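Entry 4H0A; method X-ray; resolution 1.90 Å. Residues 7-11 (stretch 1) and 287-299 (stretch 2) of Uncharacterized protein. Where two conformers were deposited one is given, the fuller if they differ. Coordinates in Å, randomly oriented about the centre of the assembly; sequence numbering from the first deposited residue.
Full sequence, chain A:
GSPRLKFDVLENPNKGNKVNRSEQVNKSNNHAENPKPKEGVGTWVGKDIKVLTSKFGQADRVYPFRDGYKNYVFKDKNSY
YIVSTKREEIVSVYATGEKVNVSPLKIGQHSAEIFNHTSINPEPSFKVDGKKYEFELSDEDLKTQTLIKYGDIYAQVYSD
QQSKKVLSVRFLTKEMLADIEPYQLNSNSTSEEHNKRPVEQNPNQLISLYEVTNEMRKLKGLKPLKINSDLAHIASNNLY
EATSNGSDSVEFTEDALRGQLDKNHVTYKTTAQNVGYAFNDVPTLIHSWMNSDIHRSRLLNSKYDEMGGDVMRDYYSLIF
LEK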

ATOM      1  N   PHE A   7     -21.599   1.778  -2.632  1.00140.69           N
ATOM      2  CA  PHE A   7     -20.187   1.607  -2.968  1.00136.49           C
ATOM      3  C   PHE A   7     -19.726   0.221  -2.521  1.00140.52           C
ATOM      4  O   PHE A   7     -19.909  -0.124  -1.355  1.00140.37           O
ATOM      5  CB  PHE A   7     -19.339   2.711  -2.311  1.00133.95           C
ATOM      6  CG  PHE A   7     -19.705   4.102  -2.771  1.00135.44           C
ATOM      7  CD1 PHE A   7     -19.422   4.519  -4.062  1.00138.18           C
ATOM      8  CD2 PHE A   7     -20.357   4.983  -1.924  1.00138.04           C
ATOM      9  CE1 PHE A   7     -19.774   5.798  -4.497  1.00139.65           C
ATOM     10  CE2 PHE A   7     -20.688   6.266  -2.356  1.00141.38           C
ATOM     11  CZ  PHE A   7     -20.392   6.668  -3.639  1.00139.39           C
ATOM     12  N   ASP A   8     -19.149  -0.582  -3.440  1.00136.93           N
ATOM     13  CA  ASP A   8     -18.700  -1.943  -3.124  1.00136.67           C
ATOM     14  C   ASP A   8     -17.483  -1.927  -2.187  1.00135.26           C
ATOM     15  O   ASP A   8     -16.488  -1.264  -2.479  1.00131.46           O
ATOM     16  CB  ASP A   8     -18.374  -2.739  -4.404  1.00139.83           C
ATOM     17  CG  ASP A   8     -19.600  -3.161  -5.201  1.00156.52           C
ATOM     18  OD1 ASP A   8     -20.634  -2.458  -5.123  1.00159.18           O
ATOM     19  OD2 ASP A   8     -19.523  -4.190  -5.904  1.00165.23           O
ATOM     20  N   VAL A   9     -17.585  -2.653  -1.053  1.00131.49           N
ATOM     21  CA  VAL A   9     -16.535  -2.749  -0.034  1.00127.52           C
ATOM     22  C   VAL A   9     -15.595  -3.898  -0.374  1.00129.40           C
ATOM     23  O   VAL A   9     -15.985  -5.060  -0.239  1.00131.82           O
ATOM     24  CB  VAL A   9     -17.147  -2.946   1.381  1.00132.62           C
ATOM     25  CG1 VAL A   9     -16.057  -3.112   2.445  1.00129.36           C
ATOM     26  CG2 VAL A   9     -18.079  -1.798   1.738  1.00133.31           C
ATOM     27  N   LEU A  10     -14.355  -3.588  -0.778  1.00121.24           N
ATOM     28  CA  LEU A  10     -13.371  -4.627  -1.091  1.00119.76           C
ATOM     29  C   LEU A  10     -12.806  -5.193   0.213  1.00120.71           C
ATOM     30  O   LEU A  10     -12.659  -4.454   1.181  1.00118.13           O
ATOM     31  CB  LEU A  10     -12.250  -4.090  -2.003  1.00117.12           C
ATOM     32  CG  LEU A  10     -12.516  -4.190  -3.511  1.00123.66           C
ATOM     33  CD1 LEU A  10     -13.914  -3.707  -3.880  1.00126.81           C
ATOM     34  CD2 LEU A  10     -11.494  -3.405  -4.292  1.00123.20           C
ATOM     35  N   GLU A  11     -12.563  -6.511   0.258  1.00117.69           N
ATOM     36  CA  GLU A  11     -12.032  -7.190   1.442  1.00116.31           C
ATOM     37  C   GLU A  11     -10.583  -7.602   1.217  1.00116.47           C
ATOM     38  O   GLU A  11     -10.175  -7.804   0.073  1.00115.62           O
ATOM     39  CB  GLU A  11     -12.881  -8.423   1.781  1.00121.58           C
ATOM     40  CG  GLU A  11     -14.311  -8.079   2.163  1.00134.22           C
ATOM     41  CD  GLU A  11     -15.095  -9.233   2.754  1.00159.13           C
ATOM     42  OE1 GLU A  11     -15.015 -10.356   2.204  1.00158.44           O
ATOM     43  OE2 GLU A  11     -15.807  -9.011   3.760  1.00152.94           O
ATOM     44  N   HIS A 287      -3.352  -1.663  -3.988  1.00 46.35           N
ATOM     45  CA  HIS A 287      -3.320  -2.712  -5.008  1.00 48.77           C
ATOM     46  C   HIS A 287      -4.742  -3.237  -5.298  1.00 55.00           C
ATOM     47  O   HIS A 287      -5.074  -3.456  -6.465  1.00 55.03           O
ATOM     48  CB  HIS A 287      -2.400  -3.876  -4.585  1.00 50.25           C
ATOM     49  CG  HIS A 287      -2.570  -5.098  -5.435  1.00 56.71           C
ATOM     50  ND1 HIS A 287      -3.367  -6.151  -5.025  1.00 60.84           N
ATOM     51  CD2 HIS A 287      -2.120  -5.352  -6.684  1.00 59.84           C
ATOM     52  CE1 HIS A 287      -3.342  -7.027  -6.013  1.00 62.69           C
ATOM     53  NE2 HIS A 287      -2.613  -6.584  -7.037  1.00 62.65           N
ATOM     54  N   SER A 288      -5.564  -3.454  -4.252  1.00 52.92           N
ATOM     55  CA  SER A 288      -6.925  -3.959  -4.444  1.00 55.94           C
ATOM     56  C   SER A 288      -7.805  -2.925  -5.145  1.00 59.60           C
ATOM     57  O   SER A 288      -8.575  -3.300  -6.024  1.00 61.58           O
ATOM     58  CB  SER A 288      -7.545  -4.386  -3.119  1.00 60.83           C
ATOM     59  OG  SER A 288      -6.856  -5.516  -2.612  1.00 71.76           O
ATOM     60  N   TRP A 289      -7.652  -1.625  -4.820  1.00 53.98           N
ATOM     61  CA  TRP A 289      -8.417  -0.576  -5.509  1.00 54.21           C
ATOM     62  C   TRP A 289      -7.935  -0.411  -6.957  1.00 57.66           C
ATOM     63  O   TRP A 289      -8.762  -0.294  -7.862  1.00 60.39           O
ATOM     64  CB  TRP A 289      -8.329   0.762  -4.756  1.00 50.56           C
ATOM     65  CG  TRP A 289      -9.090   0.794  -3.463  1.00 51.81           C
ATOM     66  CD1 TRP A 289      -9.851  -0.202  -2.926  1.00 56.59           C
ATOM     67  CD2 TRP A 289      -9.122   1.873  -2.523  1.00 50.13           C
ATOM     68  NE1 TRP A 289     -10.387   0.206  -1.730  1.00 55.86           N
ATOM     69  CE2 TRP A 289      -9.922   1.459  -1.436  1.00 55.10           C
ATOM     70  CE3 TRP A 289      -8.551   3.153  -2.490  1.00 49.32           C
ATOM     71  CZ2 TRP A 289     -10.199   2.298  -0.349  1.00 53.50           C
ATOM     72  CZ3 TRP A 289      -8.833   3.984  -1.418  1.00 50.10           C
ATOM     73  CH2 TRP A 289      -9.644   3.555  -0.363  1.00 51.78           C
HETATM   74  N   MSE A 290      -6.611  -0.456  -7.185  1.00 51.07           N
HETATM   75  CA  MSE A 290      -6.033  -0.338  -8.533  1.00 50.58           C
HETATM   76  C   MSE A 290      -6.449  -1.517  -9.446  1.00 58.24           C
HETATM   77  O   MSE A 290      -6.439  -1.356 -10.664  1.00 57.70           O
HETATM   78  CB  MSE A 290      -4.486  -0.283  -8.472  1.00 49.68           C
HETATM   79  CG  MSE A 290      -3.893   1.018  -7.881  1.00 52.63           C
HETATM   80 SE   MSE A 290      -4.148   2.565  -8.994  0.75 60.18          SE
HETATM   81  CE  MSE A 290      -3.254   2.010 -10.609  1.00 57.94           C
ATOM     82  N   ASN A 291      -6.805  -2.695  -8.870  1.00 57.88           N
ATOM     83  CA  ASN A 291      -7.192  -3.877  -9.658  1.00 61.55           C
ATOM     84  C   ASN A 291      -8.720  -4.080  -9.703  1.00 69.82           C
ATOM     85  O   ASN A 291      -9.192  -5.139 -10.118  1.00 73.21           O
ATOM     86  CB  ASN A 291      -6.464  -5.109  -9.133  1.00 61.73           C
ATOM     87  CG  ASN A 291      -5.010  -5.082  -9.533  1.00 85.11           C
ATOM     88  OD1 ASN A 291      -4.605  -5.763 -10.461  1.00 79.23           O
ATOM     89  ND2 ASN A 291      -4.196  -4.245  -8.902  1.00 77.72           N
ATOM     90  N   SER A 292      -9.482  -3.028  -9.358  1.00 66.64           N
ATOM     91  CA  SER A 292     -10.933  -2.967  -9.467  1.00 69.65           C
ATOM     92  C   SER A 292     -11.226  -1.767 -10.353  1.00 73.23           C
ATOM     93  O   SER A 292     -10.916  -0.648  -9.949  1.00 70.35           O
ATOM     94  CB  SER A 292     -11.568  -2.834  -8.087  1.00 73.30           C
ATOM     95  OG  SER A 292     -12.936  -2.472  -8.181  1.00 87.22           O
ATOM     96  N   ASP A 293     -11.736  -1.990 -11.583  1.00 71.54           N
ATOM     97  CA  ASP A 293     -11.987  -0.922 -12.563  1.00 72.02           C
ATOM     98  C   ASP A 293     -12.735   0.276 -11.971  1.00 74.14           C
ATOM     99  O   ASP A 293     -12.333   1.421 -12.194  1.00 72.02           O
ATOM    100  CB  ASP A 293     -12.789  -1.467 -13.759  1.00 78.71           C
ATOM    101  CG  ASP A 293     -13.089  -0.419 -14.817  1.00 95.89           C
ATOM    102  OD1 ASP A 293     -12.125   0.153 -15.379  1.00 95.89           O
ATOM    103  OD2 ASP A 293     -14.288  -0.147 -15.061  1.00104.84           O
ATOM    104  N   ILE A 294     -13.802   0.009 -11.205  1.00 71.23           N
ATOM    105  CA  ILE A 294     -14.619   1.074 -10.620  1.00 70.89           C
ATOM    106  C   ILE A 294     -13.777   1.877  -9.590  1.00 71.13           C
ATOM    107  O   ILE A 294     -13.795   3.108  -9.631  1.00 69.54           O
ATOM    108  CB  ILE A 294     -15.918   0.497  -9.989  1.00 76.88           C
ATOM    109  CG1 ILE A 294     -16.809  -0.241 -11.035  1.00 82.25           C
ATOM    110  CG2 ILE A 294     -16.716   1.585  -9.279  1.00 77.39           C
ATOM    111  CD1 ILE A 294     -17.338   0.609 -12.218  1.00 94.81           C
ATOM    112  N   HIS A 295     -13.044   1.202  -8.689  1.00 65.48           N
ATOM    113  CA  HIS A 295     -12.201   1.902  -7.707  1.00 62.12           C
ATOM    114  C   HIS A 295     -10.992   2.575  -8.397  1.00 62.51           C
ATOM    115  O   HIS A 295     -10.654   3.701  -8.039  1.00 60.09           O
ATOM    116  CB  HIS A 295     -11.733   0.951  -6.597  1.00 62.06           C
ATOM    117  CG  HIS A 295     -12.848   0.408  -5.753  1.00 68.20           C
ATOM    118  ND1 HIS A 295     -13.824  -0.412  -6.288  1.00 74.11           N
ATOM    119  CD2 HIS A 295     -13.080   0.555  -4.427  1.00 69.73           C
ATOM    120  CE1 HIS A 295     -14.627  -0.724  -5.281  1.00 74.94           C
ATOM    121  NE2 HIS A 295     -14.213  -0.171  -4.141  1.00 72.59           N
ATOM    122  N   ARG A 296     -10.364   1.890  -9.385  1.00 58.74           N
ATOM    123  CA  ARG A 296      -9.224   2.430 -10.135  0.50 56.95           C
ATOM    124  C   ARG A 296      -9.611   3.724 -10.852  1.00 61.26           C
ATOM    125  O   ARG A 296      -8.853   4.690 -10.801  1.00 59.37           O
ATOM    126  CB  ARG A 296      -8.725   1.404 -11.167  0.50 58.77           C
ATOM    127  CG  ARG A 296      -7.390   1.764 -11.842  0.50 65.99           C
ATOM    128  CD  ARG A 296      -7.415   1.606 -13.360  0.50 78.32           C
ATOM    129  NE  ARG A 296      -8.131   0.405 -13.802  0.50 88.18           N
ATOM    130  CZ  ARG A 296      -7.648  -0.836 -13.789  0.50102.61           C
ATOM    131  NH1 ARG A 296      -6.413  -1.076 -13.355  0.50 85.65           N
ATOM    132  NH2 ARG A 296      -8.395  -1.849 -14.212  0.50 96.03           N
ATOM    133  N   SER A 297     -10.776   3.735 -11.536  1.00 59.86           N
ATOM    134  CA  SER A 297     -11.259   4.915 -12.270  1.00 60.80           C
ATOM    135  C   SER A 297     -11.447   6.125 -11.347  1.00 62.58           C
ATOM    136  O   SER A 297     -11.205   7.245 -11.783  1.00 61.71           O
ATOM    137  CB  SER A 297     -12.554   4.613 -13.033  1.00 68.63           C
ATOM    138  OG  SER A 297     -13.693   4.471 -12.200  1.00 80.60           O
ATOM    139  N   ARG A 298     -11.823   5.905 -10.075  1.00 59.01           N
ATOM    140  CA  ARG A 298     -11.971   7.002  -9.112  1.00 57.62           C
ATOM    141  C   ARG A 298     -10.601   7.540  -8.684  1.00 57.58           C
ATOM    142  O   ARG A 298     -10.414   8.756  -8.665  1.00 56.84           O
ATOM    143  CB  ARG A 298     -12.772   6.561  -7.875  1.00 58.12           C
ATOM    144  CG  ARG A 298     -14.250   6.336  -8.176  1.00 67.11           C
ATOM    145  CD  ARG A 298     -14.874   5.357  -7.207  1.00 75.01           C
ATOM    146  NE  ARG A 298     -16.268   5.061  -7.531  1.00 83.89           N
ATOM    147  CZ  ARG A 298     -16.991   4.090  -6.976  1.00 97.51           C
ATOM    148  NH1 ARG A 298     -16.455   3.293  -6.050  1.00 81.81           N
ATOM    149  NH2 ARG A 298     -18.249   3.892  -7.355  1.00 84.34           N
ATOM    150  N   LEU A 299      -9.647   6.644  -8.343  1.00 52.01           N
ATOM    151  CA  LEU A 299      -8.286   7.058  -7.950  1.00 49.04           C
ATOM    152  C   LEU A 299      -7.599   7.859  -9.049  1.00 52.62           C
ATOM    153  O   LEU A 299      -6.932   8.846  -8.760  1.00 50.15           O
ATOM    154  CB  LEU A 299      -7.395   5.841  -7.634  1.00 47.81           C
ATOM    155  CG  LEU A 299      -7.563   5.149  -6.290  1.00 51.15           C
ATOM    156  CD1 LEU A 299      -6.826   3.828  -6.288  1.00 50.96           C
ATOM    157  CD2 LEU A 299      -7.057   6.012  -5.155  1.00 48.35           C
TER
HETATM  158  O   HOH W   1     -15.937   1.312  -2.559  1.00 60.56           O
HETATM  159  O   HOH W   2     -18.252   0.486  -5.823  1.00 76.42           O

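The most unusual feature of this contact is the way a single imidazole, that of His295, serves it through both its face and its edge. Leu10 CD2 lies 4.1 Å from the centroid of the His295 ring and only 2° off the ring normal, a CH-pi contact centred almost exactly over the face. Near the plane of the same ring, His295 NE2 donates to Asp8 O at 3.0 Å; the N-H...acceptor angle of 135° makes this a weak hydrogen bond. It is the one direct hydrogen bond between the stretches.

Water 1 bridges the same two atoms: it donates to Asp8 O (2.6 Å from its oxygen) and accepts weakly from His295 NE2 (2.8 Å), so the NE2 proton is shared between the carbonyl and the water, and the carbonyl and the ring nitrogen are joined both directly and through solvent. The other ring nitrogen is engaged within stretch 2: Ser292 OG and His295 ND1 are 2.9 Å apart and hydrogen-bonded. Ser292 occupies the N-cap position of the helix 293-299, one turn before His295, and its chi1 of 167° (t) places OG within reach of the ring. With both nitrogens bonded and a face left for a methyl, histidine suits this buried site well.

Leu10 supplies the apolar part. Its CA-to-CB bond points toward stretch 2, whereas those of Val9 and Glu11 point away, the alternation expected of an extended chain. Leu10 has 90 Å² covered by the other stretch, the largest share of any residue in a contact burying 302 Å² in total. Its branched end fits between the two helical segments: CD2 is 3.9 Å from Trp289 CD1, at the edge of the indole, 3.8 Å from Ser292 CB and 3.4 Å from Ser288 O, while CD1 comes within 3.4 Å of His295 CE1. Ser288 and Ser292, whose CA-to-CB bonds both point toward stretch 1, line this site with small side chains; Leu10 CD2 is 4.2 Å from Ser288 CB.

At the other end, Arg298 reaches Phe7 through a largely extended side chain (chi2 154°, chi3 -176°, both t). Phe7 CD1 lies 3.6 Å from Arg298 NH2, over one face of the guanidinium, while NH2 sits at the edge of the phenyl ring, near its plane. The arrangement is therefore edge-to-face, with the ring edge meeting the flat guanidinium. Water 2 adds a bridge, accepting from Asp8 N at 2.8 Å and weakly from Arg298 NH1 at 3.3 Å. Phe7 and Asp8 are poorly ordered, so the finer geometry here deserves less weight than that around Leu10.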